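Local coordinates for Ice-binding protein isoform1a (Antarctomyces psychrotrophicus, PDB 7BWX) that probably binds ice crystals, with a preference for particular water positions in their prism planes, and so acts as an antifreeze protein, at residues Asp111-Leu116 against Ser141-Asn146; Ala148-Val153 against His168-Val173. The protein carries 1 engineered substitution. All coordinates share one frame; numbering follows the deposited sequence.

Contact 1. Residues Asp111-Leu116 against Ser141-Asn146; sequences DGVLTL and SIILTN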
loop_
_atom_site.group_PDB
_atom_site.type_symbol
_atom_site.label_atom_id
_atom_site.label_comp_id
_atom_site.label_asym_id
_atom_site.label_seq_id
_atom_site.Cartn_x
_atom_site.Cartn_y
_atom_site.Cartn_z
ATOM N N ASP A 111 -11.041 -2.982 11.116
ATOM C CA ASP A 111 -12.183 -3.909 11.113
ATOM C C ASP A 111 -13.392 -3.068 10.710
ATOM O O ASP A 111 -13.607 -2.027 11.334
ATOM C CB ASP A 111 -12.304 -4.532 12.498
ATOM C CG ASP A 111 -13.288 -5.672 12.567
ATOM O OD1 ASP A 111 -13.601 -6.272 11.513
ATOM O OD2 ASP A 111 -13.659 -6.000 13.683
ATOM N N GLY A 112 -14.094 -3.449 9.658
ATOM C CA GLY A 112 -15.243 -2.688 9.140
ATOM C C GLY A 112 -14.833 -1.802 7.996
ATOM O O GLY A 112 -14.083 -2.262 7.135
ATOM N N VAL A 113 -15.286 -0.572 7.980
ATOM C CA VAL A 113 -15.139 0.292 6.799
ATOM C C VAL A 113 -14.474 1.575 7.246
ATOM O O VAL A 113 -14.928 2.180 8.224
ATOM C CB VAL A 113 -16.499 0.567 6.117
ATOM C CG1 VAL A 113 -16.357 1.543 4.961
ATOM C CG2 VAL A 113 -17.144 -0.715 5.681
ATOM N N LEU A 114 -13.498 2.014 6.474
ATOM C CA LEU A 114 -12.901 3.344 6.620
ATOM C C LEU A 114 -13.262 4.169 5.395
ATOM O O LEU A 114 -13.035 3.712 4.272
ATOM C CB LEU A 114 -11.379 3.175 6.818
ATOM C CG LEU A 114 -10.534 4.457 6.710
ATOM C CD1 LEU A 114 -10.949 5.471 7.772
ATOM C CD2 LEU A 114 -9.077 4.120 6.930
ATOM N N THR A 115 -13.728 5.388 5.621
ATOM C CA THR A 115 -14.154 6.312 4.569
ATOM C C THR A 115 -13.149 7.436 4.488
ATOM O O THR A 115 -12.889 8.045 5.494
ATOM C CB THR A 115 -15.577 6.813 4.827
ATOM O OG1 THR A 115 -16.442 5.677 4.929
ATOM C CG2 THR A 115 -16.015 7.694 3.691
ATOM N N LEU A 116 -12.633 7.681 3.299
ATOM C CA LEU A 116 -11.759 8.814 3.005
ATOM C C LEU A 116 -12.587 9.828 2.233
ATOM O O LEU A 116 -12.990 9.550 1.104
ATOM C CB LEU A 116 -10.552 8.319 2.238
ATOM C CG LEU A 116 -9.802 7.226 2.982
ATOM C CD1 LEU A 116 -8.660 6.719 2.115
ATOM C CD2 LEU A 116 -9.286 7.737 4.319
ATOM N N SER A 141 -12.898 -2.884 4.426
ATOM C CA SER A 141 -12.848 -2.081 3.195
ATOM C C SER A 141 -12.527 -0.638 3.464
ATOM O O SER A 141 -12.965 -0.053 4.466
ATOM C CB SER A 141 -14.148 -2.194 2.451
ATOM O OG SER A 141 -13.967 -1.784 1.115
ATOM N N ILE A 142 -11.833 -0.067 2.526
ATOM C CA ILE A 142 -11.569 1.382 2.469
ATOM C C ILE A 142 -12.327 1.933 1.273
ATOM O O ILE A 142 -12.168 1.400 0.173
ATOM C CB ILE A 142 -10.053 1.632 2.384
ATOM C CG1 ILE A 142 -9.369 1.107 3.645
ATOM C CG2 ILE A 142 -9.763 3.117 2.152
ATOM C CD1 ILE A 142 -7.897 0.815 3.497
ATOM N N ILE A 143 -13.088 2.983 1.473
ATOM C CA ILE A 143 -13.896 3.603 0.394
ATOM C C ILE A 143 -13.550 5.086 0.279
ATOM O O ILE A 143 -13.041 5.722 1.270
ATOM C CB ILE A 143 -15.399 3.369 0.649
ATOM C CG1 ILE A 143 -15.920 4.083 1.889
ATOM C CG2 ILE A 143 -15.712 1.888 0.696
ATOM C CD1 ILE A 143 -17.425 3.929 2.053
ATOM N N LEU A 144 -13.795 5.601 -0.899
ATOM C CA LEU A 144 -13.501 6.987 -1.274
ATOM C C LEU A 144 -14.819 7.741 -1.473
ATOM O O LEU A 144 -15.628 7.242 -2.254
ATOM C CB LEU A 144 -12.733 6.957 -2.589
ATOM C CG LEU A 144 -11.489 6.065 -2.611
ATOM C CD1 LEU A 144 -10.921 6.015 -4.017
ATOM C CD2 LEU A 144 -10.462 6.518 -1.583
ATOM N N THR A 145 -14.958 8.936 -0.916
ATOM C CA THR A 145 -16.157 9.777 -1.183
ATOM C C THR A 145 -15.727 11.186 -1.572
ATOM O O THR A 145 -14.583 11.583 -1.261
ATOM C CB THR A 145 -17.089 9.776 0.028
ATOM O OG1 THR A 145 -16.366 10.408 1.088
ATOM C CG2 THR A 145 -17.514 8.376 0.412
ATOM N N ASN A 146 -16.632 11.921 -2.230
ATOM C CA ASN A 146 -16.520 13.384 -2.401
ATOM C C ASN A 146 -15.179 13.725 -3.020
ATOM O O ASN A 146 -14.552 14.674 -2.546
ATOM C CB ASN A 146 -16.704 14.086 -1.060
ATOM C CG ASN A 146 -18.079 13.837 -0.490
ATOM O OD1 ASN A 146 -18.989 13.554 -1.255
ATOM N ND2 ASN A 146 -18.241 13.893 0.825
#
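T115 and I143 lie side by side on neighbouring parallel strands of the right-handed beta-helix, where 113-116 and 141-145 lie on successive coils with 23° between their directions. Four bridges set the register: V113 with S141, L114 with I142, T115 with I143, L116 with L144. Backbone bonds pass alternately from one strand to the other, from S141 N to G112 O, L114 N to S141 O and I143 N to L114 O, and then from L116 N to I143 O at 2.8 Å.

The side chains alternate between two faces. On the inner one, L116 can be followed outward: its CB lies 3.7 Å from I143 O, and CG passes the same oxygen slightly farther off. The tip methyl CD1 meets two side chains, 3.8 Å from I142 CG2 and 4.1 Å from L144 CD2. V153 and W155, on the strand 153-157, cover this face.

The other face is more exposed. I143 CG1 takes the crowded position between backbone N and carbonyl carbon (chi1 66°), which brings it 3.5 Å from T115 OG1 and carries CD1 to within 3.9 Å of V113 CG1. T115 CG2 meets T145 CG2 at 3.7 Å, the two side chains at about a right angle. An alanine in place of T115 removes OG1 and CG2 and would probably leave I143 CG1 and T145 CG2 each short of a neighbour, opening a small gap on this face. On its far side strand 113-117 pairs with 96-97, where T115 also touches T96.

At the end of the ladder T145 N donates to L116 O over 2.9 Å.

Contact 2. Residues Ala148-Val153 against His168-Val173; sequences AKANNV and HLEGNV
N172 N donates to V153 O at 2.9 Å with a nearly straight N-H...O angle of 178°. A weaker CA-H...O contact runs beside it, G171 CA lying 3.4 Å from A150 O, an oxygen that also accepts V153 N across the tight turn at 150-153.

Apolar packing gathers at G171. V153 CG1 sits 3.7 Å from E170 O, and a CB on G171 would fall just 2.7 Å from that methyl, besides pressing on the preceding carbonyl. G171 marks a corner of the beta-helix: 168-170 runs on one face of the coil, while 172-175 turns onto another and pairs in parallel with 153-157.

Among the polar side chains, E170 is bent at chi2, and its OE1 comes 3.3 Å from A150 CB. Its OE2 accepts H168 NE2 at 2.7 Å, from above the carboxylate plane but within the ring plane of H168, and takes N188 ND2 as well; T186 OG1 bonds H168 ND1. N151 leaves the backbone away from 168-173, yet with CG anti to N (chi1 -156°) its OD1 comes near N172 ND2, the two amide planes nearly at right angles (81°). A water can donate to N172 OD1 at 2.7 Å and, weakly, to N151 OD1 at 3.4 Å.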
loop_
_atom_site.group_PDB
_atom_site.type_symbol
_atom_site.label_atom_id
_atom_site.label_comp_id
_atom_site.label_asym_id
_atom_site.label_seq_id
_atom_site.Cartn_x
_atom_site.Cartn_y
_atom_site.Cartn_z
ATOM N N ALA A 148 -12.287 11.936 -3.366
ATOM C CA ALA A 148 -11.042 11.292 -2.874
ATOM C C ALA A 148 -10.490 10.413 -3.992
ATOM O O ALA A 148 -11.260 9.701 -4.616
ATOM C CB ALA A 148 -11.293 10.476 -1.654
ATOM N N LYS A 149 -9.176 10.412 -4.175
ATOM C CA LYS A 149 -8.495 9.536 -5.175
ATOM C C LYS A 149 -7.512 8.571 -4.500
ATOM O O LYS A 149 -6.711 9.030 -3.676
ATOM C CB LYS A 149 -7.710 10.422 -6.134
ATOM C CG LYS A 149 -8.581 11.311 -6.995
ATOM C CD LYS A 149 -7.885 11.691 -8.237
ATOM C CE LYS A 149 -7.032 12.927 -8.079
ATOM N NZ LYS A 149 -6.569 13.443 -9.396
ATOM N N ALA A 150 -7.566 7.286 -4.855
ATOM C CA ALA A 150 -6.699 6.227 -4.278
ATOM C C ALA A 150 -5.231 6.620 -4.415
ATOM O O ALA A 150 -4.432 6.388 -3.480
ATOM C CB ALA A 150 -6.943 4.931 -4.984
ATOM N N ASN A 151 -4.867 7.226 -5.539
ATOM C CA ASN A 151 -3.448 7.528 -5.804
ATOM C C ASN A 151 -2.960 8.646 -4.878
ATOM O O ASN A 151 -1.766 8.889 -4.881
ATOM C CB ASN A 151 -3.207 7.841 -7.277
ATOM C CG ASN A 151 -1.781 7.573 -7.685
ATOM O OD1 ASN A 151 -1.166 6.582 -7.255
ATOM N ND2 ASN A 151 -1.225 8.524 -8.420
ATOM N N ASN A 152 -3.836 9.275 -4.086
ATOM C CA ASN A 152 -3.459 10.361 -3.144
ATOM C C ASN A 152 -3.539 9.868 -1.702
ATOM O O ASN A 152 -3.484 10.716 -0.779
ATOM C CB ASN A 152 -4.336 11.611 -3.322
ATOM C CG ASN A 152 -4.070 12.372 -4.608
ATOM O OD1 ASN A 152 -3.058 12.187 -5.269
ATOM N ND2 ASN A 152 -4.954 13.302 -4.914
ATOM N N VAL A 153 -3.549 8.544 -1.506
ATOM C CA VAL A 153 -3.611 7.893 -0.192
ATOM C C VAL A 153 -2.327 7.098 0.001
ATOM O O VAL A 153 -1.994 6.327 -0.904
ATOM C CB VAL A 153 -4.850 6.989 -0.148
ATOM C CG1 VAL A 153 -4.889 6.212 1.138
ATOM C CG2 VAL A 153 -6.119 7.802 -0.360
ATOM N N HIS A 168 -10.452 -5.159 1.203
ATOM C CA HIS A 168 -10.254 -4.220 0.097
ATOM C C HIS A 168 -9.553 -2.977 0.612
ATOM O O HIS A 168 -9.989 -2.405 1.604
ATOM C CB HIS A 168 -11.569 -3.863 -0.597
ATOM C CG HIS A 168 -11.345 -2.913 -1.713
ATOM N ND1 HIS A 168 -10.717 -3.318 -2.874
ATOM C CD2 HIS A 168 -11.527 -1.571 -1.816
ATOM C CE1 HIS A 168 -10.579 -2.270 -3.671
ATOM N NE2 HIS A 168 -11.099 -1.187 -3.059
ATOM N N LEU A 169 -8.475 -2.581 -0.067
ATOM C CA LEU A 169 -7.704 -1.377 0.305
ATOM C C LEU A 169 -7.599 -0.469 -0.907
ATOM O O LEU A 169 -7.540 -0.957 -2.076
ATOM C CB LEU A 169 -6.338 -1.790 0.846
ATOM C CG LEU A 169 -5.404 -0.657 1.261
ATOM C CD1 LEU A 169 -4.557 -1.051 2.452
ATOM C CD2 LEU A 169 -4.479 -0.275 0.100
ATOM N N GLU A 170 -7.658 0.816 -0.616
ATOM C CA GLU A 170 -7.380 1.889 -1.561
ATOM C C GLU A 170 -6.092 2.541 -1.047
ATOM O O GLU A 170 -6.012 2.868 0.157
ATOM C CB GLU A 170 -8.548 2.882 -1.633
ATOM C CG GLU A 170 -9.881 2.242 -2.080
ATOM C CD GLU A 170 -10.080 2.144 -3.577
ATOM O OE1 GLU A 170 -9.372 2.879 -4.307
ATOM O OE2 GLU A 170 -10.940 1.360 -4.038
ATOM N N GLY A 171 -5.147 2.738 -1.946
ATOM C CA GLY A 171 -3.974 3.554 -1.653
ATOM C C GLY A 171 -2.643 2.830 -1.838
ATOM O O GLY A 171 -2.627 1.650 -2.187
ATOM N N ASN A 172 -1.568 3.593 -1.635
ATOM C CA ASN A 172 -0.156 3.141 -1.786
ATOM C C ASN A 172 0.346 2.692 -0.417
ATOM O O ASN A 172 0.403 3.502 0.504
ATOM C CB ASN A 172 0.660 4.269 -2.411
ATOM C CG ASN A 172 0.128 4.686 -3.763
ATOM O OD1 ASN A 172 0.048 3.864 -4.679
ATOM N ND2 ASN A 172 -0.215 5.958 -3.902
ATOM N N VAL A 173 0.587 1.401 -0.284
ATOM C CA VAL A 173 1.112 0.783 0.929
ATOM C C VAL A 173 2.626 0.812 0.766
ATOM O O VAL A 173 3.130 0.093 -0.085
ATOM C CB VAL A 173 0.585 -0.634 1.142
ATOM C CG1 VAL A 173 1.152 -1.214 2.427
ATOM C CG2 VAL A 173 -0.954 -0.695 1.149
HETATM O O HOH W 1 1.072 4.001 -7.129
#

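In the fold
The two contacts follow one another along the chain, their centres 10 Å apart, and they touch. The centre of contact 1 lies about 15 Å from the centre of the chain, and the contact is partly exposed; that of contact 2 lies about 7 Å from it, and the contact is buried. Contact 1 joins two strands of one face by a regular backbone ladder with aliphatic and threonine side chains, whereas contact 2 joins a short turn to a corner, with a single backbone bond and mostly polar side chains. Strand 141-145 lies beside 168-170 and so joins them: I142 N probably donates to H168 O at 3.1 Å, and L144 CD1 packs 3.5 Å from E170 OE1.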